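Side-chain contact in acyl-CoA synthetase (AMP-forming)/AMP-acid ligase II-like protein (PDB 4GS5), which probably acts as an ATP-dependent, AMP-forming acyl-CoA ligase, perhaps on medium-chain fatty acids: residues L296-E301 against E310-E315. Numbering follows the deposited sequence.
Sequences LVLVIE and ERLTAE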
loop_
_atom_site.group_PDB
_atom_site.type_symbol
_atom_site.label_atom_id
_atom_site.label_comp_id
_atom_site.label_asym_id
_atom_site.label_seq_id
_atom_site.Cartn_x
_atom_site.Cartn_y
_atom_site.Cartn_z
ATOM N N LEU A 296 -9.563 23.661 13.816
ATOM C CA LEU A 296 -8.757 24.060 12.672
ATOM C C LEU A 296 -8.475 25.550 12.809
ATOM O O LEU A 296 -9.382 26.328 13.121
ATOM C CB LEU A 296 -9.532 23.803 11.371
ATOM C CG LEU A 296 -8.804 24.173 10.071
ATOM C CD1 LEU A 296 -7.679 23.201 9.786
ATOM C CD2 LEU A 296 -9.796 24.172 8.910
ATOM N N VAL A 297 -7.220 25.942 12.579
ATOM C CA VAL A 297 -6.860 27.353 12.572
ATOM C C VAL A 297 -5.993 27.687 11.369
ATOM O O VAL A 297 -5.527 26.788 10.675
ATOM C CB VAL A 297 -6.129 27.740 13.851
ATOM C CG1 VAL A 297 -7.040 27.488 15.054
ATOM C CG2 VAL A 297 -4.804 26.949 13.976
ATOM N N LEU A 298 -5.790 28.973 11.124
ATOM C CA LEU A 298 -4.944 29.413 10.026
ATOM C C LEU A 298 -3.804 30.291 10.547
ATOM O O LEU A 298 -4.018 31.211 11.345
ATOM C CB LEU A 298 -5.786 30.169 8.991
ATOM C CG LEU A 298 -5.074 30.774 7.786
ATOM C CD1 LEU A 298 -4.383 29.691 6.959
ATOM C CD2 LEU A 298 -6.078 31.547 6.949
ATOM N N VAL A 299 -2.588 30.000 10.098
ATOM C CA VAL A 299 -1.407 30.766 10.505
ATOM C C VAL A 299 -0.791 31.449 9.280
ATOM O O VAL A 299 -0.514 30.797 8.263
ATOM C CB VAL A 299 -0.338 29.863 11.131
ATOM C CG1 VAL A 299 0.783 30.710 11.691
ATOM C CG2 VAL A 299 -0.942 28.965 12.200
ATOM N N ILE A 300 -0.571 32.752 9.384
ATOM C CA ILE A 300 -0.068 33.553 8.276
ATOM C C ILE A 300 1.209 34.269 8.706
ATOM O O ILE A 300 1.309 34.723 9.844
ATOM C CB ILE A 300 -1.119 34.600 7.854
ATOM C CG1 ILE A 300 -2.410 33.905 7.409
ATOM C CG2 ILE A 300 -0.591 35.504 6.750
ATOM C CD1 ILE A 300 -3.481 34.870 6.942
ATOM N N GLU A 301 2.179 34.370 7.802
ATOM C CA GLU A 301 3.444 35.051 8.093
ATOM C C GLU A 301 3.382 36.542 7.754
ATOM O O GLU A 301 3.001 36.914 6.645
ATOM C CB GLU A 301 4.593 34.402 7.324
ATOM C CG GLU A 301 5.980 34.929 7.699
ATOM C CD GLU A 301 7.098 34.185 6.976
ATOM O OE1 GLU A 301 7.014 34.039 5.734
ATOM O OE2 GLU A 301 8.054 33.741 7.650
ATOM N N GLU A 310 -10.145 40.961 6.096
ATOM C CA GLU A 310 -11.595 40.823 5.956
ATOM C C GLU A 310 -12.001 40.188 4.624
ATOM O O GLU A 310 -12.855 39.294 4.594
ATOM C CB GLU A 310 -12.286 42.176 6.123
ATOM C CG GLU A 310 -12.628 42.516 7.564
ATOM C CD GLU A 310 -13.171 43.936 7.731
ATOM O OE1 GLU A 310 -13.476 44.601 6.712
ATOM O OE2 GLU A 310 -13.285 44.387 8.890
ATOM N N ARG A 311 -11.403 40.650 3.525
ATOM C CA ARG A 311 -11.625 40.020 2.226
ATOM C C ARG A 311 -11.256 38.542 2.305
ATOM O O ARG A 311 -11.986 37.675 1.824
ATOM C CB ARG A 311 -10.795 40.686 1.124
ATOM C CG ARG A 311 -11.402 41.949 0.533
ATOM C CD ARG A 311 -10.847 42.227 -0.863
ATOM N NE ARG A 311 -11.384 41.293 -1.853
ATOM C CZ ARG A 311 -11.142 41.353 -3.160
ATOM N NH1 ARG A 311 -10.359 42.307 -3.650
ATOM N NH2 ARG A 311 -11.682 40.457 -3.980
ATOM N N LEU A 312 -10.110 38.262 2.911
ATOM C CA LEU A 312 -9.602 36.901 2.968
ATOM C C LEU A 312 -10.584 36.017 3.715
ATOM O O LEU A 312 -10.995 34.960 3.224
ATOM C CB LEU A 312 -8.250 36.868 3.666
ATOM C CG LEU A 312 -7.799 35.444 3.960
ATOM C CD1 LEU A 312 -7.522 34.696 2.653
ATOM C CD2 LEU A 312 -6.584 35.464 4.869
ATOM N N THR A 313 -10.940 36.461 4.911
ATOM C CA THR A 313 -11.864 35.732 5.764
ATOM C C THR A 313 -13.161 35.401 5.028
ATOM O O THR A 313 -13.624 34.254 5.052
ATOM C CB THR A 313 -12.173 36.533 7.040
ATOM O OG1 THR A 313 -10.990 36.616 7.846
ATOM C CG2 THR A 313 -13.292 35.874 7.841
ATOM N N ALA A 314 -13.737 36.403 4.368
ATOM C CA ALA A 314 -15.004 36.227 3.662
ATOM C C ALA A 314 -14.892 35.269 2.474
ATOM O O ALA A 314 -15.750 34.403 2.280
ATOM C CB ALA A 314 -15.572 37.584 3.216
ATOM N N GLU A 315 -13.843 35.428 1.675
ATOM C CA GLU A 315 -13.640 34.565 0.511
ATOM C C GLU A 315 -13.474 33.100 0.921
ATOM O O GLU A 315 -14.003 32.201 0.260
ATOM C CB GLU A 315 -12.442 35.038 -0.322
ATOM C CG GLU A 315 -11.912 34.015 -1.324
ATOM C CD GLU A 315 -12.745 33.911 -2.591
ATOM O OE1 GLU A 315 -13.868 34.464 -2.620
ATOM O OE2 GLU A 315 -12.266 33.275 -3.562
#
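Ile300 and Leu312 meet tip to tip between a strand and the helix that follows it. They belong to a beta-alpha-beta unit made of strand 295-301, helix 306-319 and strand 329-332. This unit lies in the smaller C-terminal part of the chain, as expected for the AMP-binding enzyme family. The two strands of the unit are parallel neighbours, and the helix packs over one face of their sheet.

Leu312 points from the helix toward the sheet. Its CG is anti to the backbone N (chi1 170°), and the branch ending in CD2 does the touching. Ile300 sends its longer branch to meet it. CG1 stands anti to the carbonyl carbon, and CD1 continues the chain in an extended line (chi2 -178°).

Leu298 lies two residues earlier on the same face of the strand. It also points toward the helix, but its methyl CD2 stays 4.5 Å from Leu312 CD2, a looser approach. One leucine methyl thus serves both strand residues. The backbones remain well apart, with Leu298 CA 10.3 Å from Thr313 CA, and the side chains span the gap.

All three side chains are buried, and other residues extend the apolar layer. Leu312 also touches Val272 of helix 262-276, Ile300 rests on Ile329 and Phe331 of the neighbouring strand, and Leu298 meets Phe282 and Pro326. The contact between the segments is small, burying 72 Å² in all. Its closest approach is methyl to methyl, Ile300 CD1 to Leu312 CD2 at 3.8 Å.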